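Long-range contacts in gamma-hexachlorocyclohexane dehydrochlorinase (Sphingomonas paucimobilis, PDB 3A76), which catalyses two successive dehydrochlorinations of the pollutant gamma-hexachlorocyclohexane (lindane), by way of gamma-pentachlorocyclohexene, to 1,3,4,6-tetrachloro-1,4-cyclohexadiene: residues Ile42-Arg47 / Val83-Phe88; Gln125-Ala130 / Phe156-Gly161; Ala131-Glu136 / Arg149-Asn154. All blocks are in the same frame, centred on the assembly; numbering follows the deposited sequence.

Interaction 1 (Ile42-Arg47 / Val83-Phe88); sequences IAVDKR and VLWPMF
Trp85 and Arg47 join the ends of two helices, 22-45 and 72-87, in the SnoaL-like alpha+beta barrel fold. Apolar packing is thin: Val44 CG2 approaches Leu84 CD1 at 4.2 Å. On the same helix turn, Asp45, an inferred active-site residue, points away from helix 72-87 and bonds His93 through OD1. Val44 also packs on His93.

Contacts over the ring face come next. Arg47 follows the helix with positive phi, and its side chain runs extended from CG to NE over one face of the indole. Its CG makes a CH-pi contact 3.6 Å from the centroid of the five-membered ring. The guanidinium and indole planes are 19° apart. Trp85 CB lies over one face of the guanidinium.

Two hydrogen bonds complete the contact. The indole NE1 of Trp85 donates to the backbone O of Val44 at 2.7 Å. It meets that carbonyl in its plane, on a lone pair, with an N-H...O angle of 145°. The bond uses a carbonyl at the C-terminal end of helix 22-45. It helps to set the rotation of the indole. At the far end of Arg47, NH1 donates to Phe88 O at 2.7 Å. That oxygen lies in the guanidinium plane, while NH1 sits above the plane of the carbonyl.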
loop_
_atom_site.group_PDB
_atom_site.type_symbol
_atom_site.label_atom_id
_atom_site.label_comp_id
_atom_site.label_asym_id
_atom_site.label_seq_id
_atom_site.Cartn_x
_atom_site.Cartn_y
_atom_site.Cartn_z
ATOM N N ILE B 42 10.763 4.936 -3.966
ATOM C CA ILE B 42 10.700 5.773 -5.174
ATOM C C ILE B 42 12.094 5.978 -5.774
ATOM O O ILE B 42 12.285 5.851 -6.996
ATOM C CB ILE B 42 10.035 7.141 -4.863
ATOM C CG1 ILE B 42 8.556 6.931 -4.500
ATOM C CG2 ILE B 42 10.176 8.118 -6.065
ATOM C CD1 ILE B 42 7.942 8.036 -3.639
ATOM N N ALA B 43 13.071 6.259 -4.906
ATOM C CA ALA B 43 14.416 6.577 -5.361
ATOM C C ALA B 43 15.052 5.368 -6.013
ATOM O O ALA B 43 15.785 5.500 -6.993
ATOM C CB ALA B 43 15.274 7.090 -4.212
ATOM N N VAL B 44 14.758 4.192 -5.482
ATOM C CA VAL B 44 15.272 2.960 -6.061
ATOM C C VAL B 44 14.592 2.663 -7.411
ATOM O O VAL B 44 15.249 2.282 -8.380
ATOM C CB VAL B 44 15.091 1.764 -5.094
ATOM C CG1 VAL B 44 15.222 0.450 -5.849
ATOM C CG2 VAL B 44 16.090 1.836 -3.935
ATOM N N ASP B 45 13.272 2.839 -7.445
ATOM C CA ASP B 45 12.438 2.434 -8.573
ATOM C C ASP B 45 12.559 3.439 -9.708
ATOM O O ASP B 45 12.604 3.050 -10.871
ATOM C CB ASP B 45 10.968 2.357 -8.155
ATOM C CG ASP B 45 10.695 1.278 -7.115
ATOM O OD1 ASP B 45 11.449 0.288 -7.049
ATOM O OD2 ASP B 45 9.697 1.424 -6.384
ATOM N N LYS B 46 12.557 4.723 -9.355
ATOM C CA LYS B 46 12.680 5.805 -10.328
ATOM C C LYS B 46 14.141 6.199 -10.605
ATOM O O LYS B 46 14.397 7.044 -11.448
ATOM C CB LYS B 46 11.850 7.023 -9.895
ATOM C CG LYS B 46 10.350 6.933 -10.215
ATOM C CD LYS B 46 9.695 5.686 -9.613
ATOM C CE LYS B 46 8.195 5.859 -9.555
ATOM N NZ LYS B 46 7.560 4.592 -9.183
ATOM N N ARG B 47 15.080 5.541 -9.923
ATOM C CA ARG B 47 16.540 5.704 -10.121
ATOM C C ARG B 47 16.988 7.121 -9.901
ATOM O O ARG B 47 17.637 7.730 -10.747
ATOM C CB ARG B 47 17.011 5.105 -11.454
ATOM C CG ARG B 47 16.615 3.652 -11.540
ATOM C CD ARG B 47 17.294 2.883 -12.638
ATOM N NE ARG B 47 16.808 1.506 -12.628
ATOM C CZ ARG B 47 17.418 0.495 -13.234
ATOM N NH1 ARG B 47 16.916 -0.731 -13.167
ATOM N NH2 ARG B 47 18.543 0.713 -13.903
ATOM N N VAL B 83 24.745 -2.644 -7.766
ATOM C CA VAL B 83 23.979 -3.874 -7.521
ATOM C C VAL B 83 22.515 -3.743 -7.971
ATOM O O VAL B 83 22.087 -4.462 -8.868
ATOM C CB VAL B 83 24.050 -4.343 -6.027
ATOM C CG1 VAL B 83 23.438 -5.735 -5.856
ATOM C CG2 VAL B 83 25.484 -4.346 -5.526
ATOM N N LEU B 84 21.754 -2.838 -7.358
ATOM C CA LEU B 84 20.299 -2.807 -7.589
ATOM C C LEU B 84 19.935 -2.432 -9.019
ATOM O O LEU B 84 19.252 -3.201 -9.702
ATOM C CB LEU B 84 19.562 -1.919 -6.575
ATOM C CG LEU B 84 19.632 -2.359 -5.097
ATOM C CD1 LEU B 84 18.765 -1.452 -4.229
ATOM C CD2 LEU B 84 19.273 -3.831 -4.902
ATOM N N TRP B 85 20.421 -1.279 -9.480
ATOM C CA TRP B 85 20.104 -0.834 -10.825
ATOM C C TRP B 85 20.605 -1.787 -11.904
ATOM O O TRP B 85 19.821 -2.187 -12.751
ATOM C CB TRP B 85 20.418 0.659 -11.026
ATOM C CG TRP B 85 19.620 1.514 -10.056
ATOM C CD1 TRP B 85 18.386 1.223 -9.548
ATOM C CD2 TRP B 85 19.999 2.771 -9.475
ATOM N NE1 TRP B 85 17.969 2.219 -8.697
ATOM C CE2 TRP B 85 18.939 3.181 -8.631
ATOM C CE3 TRP B 85 21.127 3.596 -9.586
ATOM C CZ2 TRP B 85 18.974 4.374 -7.901
ATOM C CZ3 TRP B 85 21.155 4.799 -8.858
ATOM C CH2 TRP B 85 20.085 5.166 -8.029
ATOM N N PRO B 86 21.881 -2.221 -11.854
ATOM C CA PRO B 86 22.304 -3.236 -12.839
ATOM C C PRO B 86 21.553 -4.568 -12.791
ATOM O O PRO B 86 21.497 -5.256 -13.797
ATOM C CB PRO B 86 23.789 -3.464 -12.516
ATOM C CG PRO B 86 24.208 -2.265 -11.738
ATOM C CD PRO B 86 22.994 -1.811 -10.979
ATOM N N MET B 87 20.983 -4.924 -11.642
ATOM C CA MET B 87 20.265 -6.203 -11.458
ATOM C C MET B 87 18.945 -6.306 -12.246
ATOM O O MET B 87 18.562 -7.389 -12.701
ATOM C CB MET B 87 19.998 -6.424 -9.961
ATOM C CG MET B 87 19.444 -7.793 -9.597
ATOM S SD MET B 87 19.254 -8.032 -7.808
ATOM C CE MET B 87 20.921 -8.540 -7.368
ATOM N N PHE B 88 18.259 -5.174 -12.390
ATOM C CA PHE B 88 16.915 -5.116 -12.970
ATOM C C PHE B 88 16.872 -4.201 -14.190
ATOM O O PHE B 88 17.545 -3.164 -14.213
ATOM C CB PHE B 88 15.947 -4.494 -11.966
ATOM C CG PHE B 88 15.614 -5.363 -10.785
ATOM C CD1 PHE B 88 14.545 -6.250 -10.844
ATOM C CD2 PHE B 88 16.316 -5.225 -9.585
ATOM C CE1 PHE B 88 14.206 -7.019 -9.754
ATOM C CE2 PHE B 88 15.988 -6.008 -8.479
ATOM C CZ PHE B 88 14.928 -6.905 -8.560
#

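Interaction 2 (Gln125-Ala130 / Phe156-Gly161)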
loop_
_atom_site.group_PDB
_atom_site.type_symbol
_atom_site.label_atom_id
_atom_site.label_comp_id
_atom_site.label_asym_id
_atom_site.label_seq_id
_atom_site.Cartn_x
_atom_site.Cartn_y
_atom_site.Cartn_z
ATOM N N GLN B 125 14.075 -11.878 -16.766
ATOM C CA GLN B 125 13.128 -12.680 -16.015
ATOM C C GLN B 125 12.340 -11.796 -15.051
ATOM O O GLN B 125 12.922 -10.990 -14.320
ATOM C CB GLN B 125 13.873 -13.788 -15.253
ATOM C CG GLN B 125 13.012 -14.630 -14.333
ATOM C CD GLN B 125 12.053 -15.527 -15.088
ATOM O OE1 GLN B 125 12.438 -16.591 -15.584
ATOM N NE2 GLN B 125 10.790 -15.113 -15.166
ATOM N N SER B 126 11.017 -11.957 -15.086
ATOM C CA SER B 126 10.098 -11.244 -14.224
ATOM C C SER B 126 10.023 -11.900 -12.860
ATOM O O SER B 126 9.858 -13.112 -12.766
ATOM C CB SER B 126 8.710 -11.221 -14.854
ATOM O OG SER B 126 8.704 -10.360 -15.964
ATOM N N ILE B 127 10.139 -11.097 -11.806
ATOM C CA ILE B 127 10.080 -11.632 -10.444
ATOM C C ILE B 127 9.109 -10.922 -9.544
ATOM O O ILE B 127 8.831 -9.739 -9.722
ATOM C CB ILE B 127 11.461 -11.638 -9.700
ATOM C CG1 ILE B 127 12.266 -10.370 -9.986
ATOM C CG2 ILE B 127 12.240 -12.903 -10.016
ATOM C CD1 ILE B 127 13.314 -10.132 -8.941
ATOM N N LEU B 128 8.606 -11.678 -8.577
ATOM C CA LEU B 128 7.903 -11.142 -7.424
ATOM C C LEU B 128 8.753 -11.404 -6.153
ATOM O O LEU B 128 9.246 -12.516 -5.932
ATOM C CB LEU B 128 6.506 -11.767 -7.323
ATOM C CG LEU B 128 5.520 -11.358 -6.232
ATOM C CD1 LEU B 128 4.110 -11.650 -6.706
ATOM C CD2 LEU B 128 5.813 -12.070 -4.880
ATOM N N ILE B 129 8.927 -10.368 -5.340
ATOM C CA ILE B 129 9.583 -10.493 -4.049
ATOM C C ILE B 129 8.662 -9.930 -2.953
ATOM O O ILE B 129 8.057 -8.868 -3.124
ATOM C CB ILE B 129 10.984 -9.783 -4.060
ATOM C CG1 ILE B 129 11.945 -10.542 -4.981
ATOM C CG2 ILE B 129 11.590 -9.651 -2.643
ATOM C CD1 ILE B 129 13.162 -9.751 -5.409
ATOM N N ALA B 130 8.521 -10.665 -1.859
ATOM C CA ALA B 130 7.871 -10.135 -0.666
ATOM C C ALA B 130 8.933 -10.029 0.406
ATOM O O ALA B 130 9.626 -11.010 0.710
ATOM C CB ALA B 130 6.739 -11.031 -0.212
ATOM N N PHE B 156 10.695 -15.017 -3.057
ATOM C CA PHE B 156 11.505 -14.642 -4.199
ATOM C C PHE B 156 11.096 -15.577 -5.322
ATOM O O PHE B 156 11.567 -16.721 -5.388
ATOM C CB PHE B 156 12.986 -14.820 -3.865
ATOM C CG PHE B 156 13.935 -14.366 -4.950
ATOM C CD1 PHE B 156 14.555 -13.117 -4.869
ATOM C CD2 PHE B 156 14.246 -15.201 -6.025
ATOM C CE1 PHE B 156 15.449 -12.685 -5.860
ATOM C CE2 PHE B 156 15.137 -14.787 -7.024
ATOM C CZ PHE B 156 15.742 -13.526 -6.942
ATOM N N THR B 157 10.217 -15.105 -6.204
ATOM C CA THR B 157 9.607 -15.988 -7.200
ATOM C C THR B 157 9.755 -15.492 -8.648
ATOM O O THR B 157 9.045 -14.577 -9.063
ATOM C CB THR B 157 8.109 -16.247 -6.875
ATOM O OG1 THR B 157 7.921 -16.334 -5.456
ATOM C CG2 THR B 157 7.620 -17.545 -7.530
ATOM N N PRO B 158 10.675 -16.109 -9.424
ATOM C CA PRO B 158 10.655 -15.927 -10.874
ATOM C C PRO B 158 9.303 -16.376 -11.390
ATOM O O PRO B 158 8.713 -17.321 -10.845
ATOM C CB PRO B 158 11.745 -16.882 -11.367
ATOM C CG PRO B 158 11.963 -17.844 -10.238
ATOM C CD PRO B 158 11.766 -17.013 -9.017
ATOM N N LEU B 159 8.795 -15.698 -12.410
ATOM C CA LEU B 159 7.438 -15.976 -12.850
ATOM C C LEU B 159 7.391 -16.885 -14.070
ATOM O O LEU B 159 8.316 -16.883 -14.886
ATOM C CB LEU B 159 6.648 -14.674 -13.011
ATOM C CG LEU B 159 6.581 -13.937 -11.661
ATOM C CD1 LEU B 159 5.890 -12.612 -11.772
ATOM C CD2 LEU B 159 5.908 -14.775 -10.590
ATOM N N ALA B 160 6.322 -17.682 -14.155
ATOM C CA ALA B 160 6.168 -18.754 -15.155
ATOM C C ALA B 160 6.312 -18.284 -16.615
ATOM O O ALA B 160 7.397 -17.874 -17.048
ATOM C CB ALA B 160 4.826 -19.489 -14.943
ATOM N N GLY B 161 5.225 -18.363 -17.375
ATOM C CA GLY B 161 5.215 -17.827 -18.730
ATOM C C GLY B 161 4.769 -16.379 -18.674
ATOM O O GLY B 161 4.119 -15.876 -19.597
#
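Gln125 reaches across to Leu159 by folding its side chain. CG stands opposite the backbone N (chi1 175°), and a bend at chi2 (70°) turns the amide toward the chain just past the other strand. NE2 then donates to Ser126 O at 3.3 Å and makes a weak bond to Leu159 O at 3.1 Å. Ser126 O also accepts from Leu159 N, so two donors hold it. Gln125 CG and CD rest on Pro158 CB. With an alanine here, Ser126 O and Leu159 O would probably both lose the amide donor, and Pro158 CB the chain that packs against it.

Ile129 and Phe156 lie side by side and point the same way. Ile129 CG1 and CD1 both come within 3.7 Å of Phe156 CD1. Ile127 uses its other branch: CG2 meets Pro158 CA at 3.5 Å. These four residues share one face of the sheet. Leu128 and Thr157 lie on the other, and their backbones exchange two nearly straight hydrogen bonds. Thr157 OG1 is buried without a partner in the model.

Phe156 also packs on Pro167 of the third subunit. The pairing is the open end of the antiparallel hairpin formed by strands 125-140 and 143-158, in the curved sheet of the SnoaL-like barrel.

Interaction 3 (Ala131-Glu136 / Arg149-Asn154); sequences AVFTDE and RNACTN
Arg149 lies flat on Phe133 while its edge faces Asp135. The guanidinium and the phenyl ring are almost parallel, with planes 6° apart and centres 3.7 Å apart. CZ sits over the ring face, which makes this a cation-pi stack. NH2 is the nitrogen above the ring centre.

Asp135 lies alongside Arg149, pointing the same way. Its carboxylate takes the guanidinium side-on: NH1 donates to OD1 at 2.7 Å and NE to OD2 at 2.8 Å. Both bonds are nearly straight and reach the syn sides of the carboxylate oxygens. Both oxygens lie in the guanidinium plane, although the two flat groups are turned 26° apart. A bend at chi3 (-75°) in Arg149 carries the guanidinium over the ring.

Ala151 CB meets the edge of the Phe133 ring, 3.8 Å from CE2. Leu41 and Tyr37 of helix 22-45 pack against this face of the sheet. On the other face Val132 CG2 is met at 3.4 Å by ND2 of Asn154, where the chain turns a corner. Backbone hydrogen bonds pair Val132 with Cys152 and Thr134 with Asn150 in the antiparallel hairpin.

The salt bridge and the stack together fix the guanidinium in both tilt and rotation. Asp135 probably offsets the charge of this buried arginine, which also has Lys40 nearby, while the aromatic face is likely to stabilise it further.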
loop_
_atom_site.group_PDB
_atom_site.type_symbol
_atom_site.label_atom_id
_atom_site.label_comp_id
_atom_site.label_asym_id
_atom_site.label_seq_id
_atom_site.Cartn_x
_atom_site.Cartn_y
_atom_site.Cartn_z
ATOM N N ALA B 131 9.092 -8.824 0.945
ATOM C CA ALA B 131 10.129 -8.568 1.927
ATOM C C ALA B 131 9.625 -7.783 3.122
ATOM O O ALA B 131 8.645 -7.059 3.031
ATOM C CB ALA B 131 11.354 -7.873 1.282
ATOM N N VAL B 132 10.301 -7.961 4.250
ATOM C CA VAL B 132 10.022 -7.219 5.462
ATOM C C VAL B 132 11.147 -6.212 5.712
ATOM O O VAL B 132 12.348 -6.544 5.577
ATOM C CB VAL B 132 9.825 -8.191 6.670
ATOM C CG1 VAL B 132 9.809 -7.442 8.024
ATOM C CG2 VAL B 132 8.544 -8.977 6.490
ATOM N N PHE B 133 10.757 -4.985 6.052
ATOM C CA PHE B 133 11.700 -3.966 6.500
ATOM C C PHE B 133 11.683 -3.840 8.029
ATOM O O PHE B 133 10.616 -3.729 8.636
ATOM C CB PHE B 133 11.365 -2.609 5.863
ATOM C CG PHE B 133 11.456 -2.598 4.352
ATOM C CD1 PHE B 133 10.451 -2.015 3.590
ATOM C CD2 PHE B 133 12.545 -3.160 3.697
ATOM C CE1 PHE B 133 10.542 -1.982 2.193
ATOM C CE2 PHE B 133 12.638 -3.147 2.294
ATOM C CZ PHE B 133 11.638 -2.556 1.546
ATOM N N THR B 134 12.870 -3.884 8.642
ATOM C CA THR B 134 13.031 -3.606 10.066
ATOM C C THR B 134 13.906 -2.365 10.090
ATOM O O THR B 134 15.053 -2.388 9.635
ATOM C CB THR B 134 13.706 -4.774 10.827
ATOM O OG1 THR B 134 13.110 -6.015 10.427
ATOM C CG2 THR B 134 13.562 -4.616 12.359
ATOM N N ASP B 135 13.338 -1.273 10.579
ATOM C CA ASP B 135 13.952 0.028 10.436
ATOM C C ASP B 135 14.134 0.724 11.778
ATOM O O ASP B 135 13.391 0.470 12.741
ATOM C CB ASP B 135 13.085 0.931 9.538
ATOM C CG ASP B 135 12.961 0.421 8.109
ATOM O OD1 ASP B 135 11.927 0.720 7.469
ATOM O OD2 ASP B 135 13.890 -0.250 7.619
ATOM N N GLU B 136 15.124 1.613 11.808
ATOM C CA GLU B 136 15.294 2.567 12.886
ATOM C C GLU B 136 15.426 3.922 12.253
ATOM O O GLU B 136 16.134 4.071 11.254
ATOM C CB GLU B 136 16.558 2.275 13.675
ATOM C CG GLU B 136 16.545 0.996 14.493
ATOM C CD GLU B 136 17.886 0.773 15.172
ATOM O OE1 GLU B 136 18.242 -0.392 15.421
ATOM O OE2 GLU B 136 18.599 1.774 15.422
ATOM N N ARG B 149 18.226 0.136 8.321
ATOM C CA ARG B 149 17.214 -0.628 7.618
ATOM C C ARG B 149 17.743 -2.024 7.443
ATOM O O ARG B 149 18.838 -2.202 6.917
ATOM C CB ARG B 149 16.872 -0.027 6.230
ATOM C CG ARG B 149 16.171 -1.033 5.275
ATOM C CD ARG B 149 15.256 -0.386 4.234
ATOM N NE ARG B 149 14.006 0.084 4.825
ATOM C CZ ARG B 149 12.979 0.616 4.157
ATOM N NH1 ARG B 149 11.904 1.003 4.834
ATOM N NH2 ARG B 149 13.006 0.771 2.829
ATOM N N ASN B 150 16.968 -3.011 7.886
ATOM C CA ASN B 150 17.185 -4.385 7.440
ATOM C C ASN B 150 16.041 -4.818 6.510
ATOM O O ASN B 150 14.859 -4.610 6.805
ATOM C CB ASN B 150 17.364 -5.351 8.628
ATOM C CG ASN B 150 17.643 -6.780 8.194
ATOM O OD1 ASN B 150 16.717 -7.565 7.970
ATOM N ND2 ASN B 150 18.927 -7.134 8.090
ATOM N N ALA B 151 16.414 -5.396 5.379
ATOM C CA ALA B 151 15.468 -5.899 4.421
ATOM C C ALA B 151 15.654 -7.392 4.383
ATOM O O ALA B 151 16.737 -7.885 4.099
ATOM C CB ALA B 151 15.723 -5.297 3.059
ATOM N N CYS B 152 14.574 -8.104 4.672
ATOM C CA CYS B 152 14.591 -9.546 4.729
ATOM C C CYS B 152 13.557 -10.038 3.732
ATOM O O CYS B 152 12.386 -9.668 3.828
ATOM C CB CYS B 152 14.227 -9.998 6.151
ATOM S SG CYS B 152 13.994 -11.775 6.341
ATOM N N THR B 153 13.980 -10.859 2.775
ATOM C CA THR B 153 13.050 -11.327 1.752
ATOM C C THR B 153 12.481 -12.712 2.062
ATOM O O THR B 153 13.220 -13.701 2.199
ATOM C CB THR B 153 13.574 -11.202 0.284
ATOM O OG1 THR B 153 14.250 -12.392 -0.116
ATOM C CG2 THR B 153 14.491 -10.019 0.124
ATOM N N ASN B 154 11.158 -12.753 2.175
ATOM C CA ASN B 154 10.438 -13.987 2.457
ATOM C C ASN B 154 10.040 -14.786 1.204
ATOM O O ASN B 154 10.208 -16.003 1.166
ATOM C CB ASN B 154 9.272 -13.669 3.398
ATOM C CG ASN B 154 9.771 -13.127 4.743
ATOM O OD1 ASN B 154 10.710 -13.680 5.319
ATOM N ND2 ASN B 154 9.173 -12.047 5.229
#

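Interactions 2 and 3 are successive parts of one hairpin, strands 125-140 and 143-158, with interaction 3 nested inside the loop that interaction 2 closes. Their centres are about 19 Å apart. They meet where Ala130 O and Asn154 N, 2.7 Å apart, probably form a hydrogen bond, and where Ile129 packs on Thr153. Interaction 1 touches interaction 2 through Phe88 CE1 and Ile127 CD1, 3.3 Å apart. Its centre is about 17 Å from that of interaction 3. Interaction 1 supplies Asp45, hydrogen-bonded to the inferred catalytic His93, and Val44 at about 4 Å. The side chain of Phe133 in interaction 3 is about 5 Å from that of His93, and Ile129 in interaction 2 stands further back at about 7 Å. Thr153 lines the spermidine pocket.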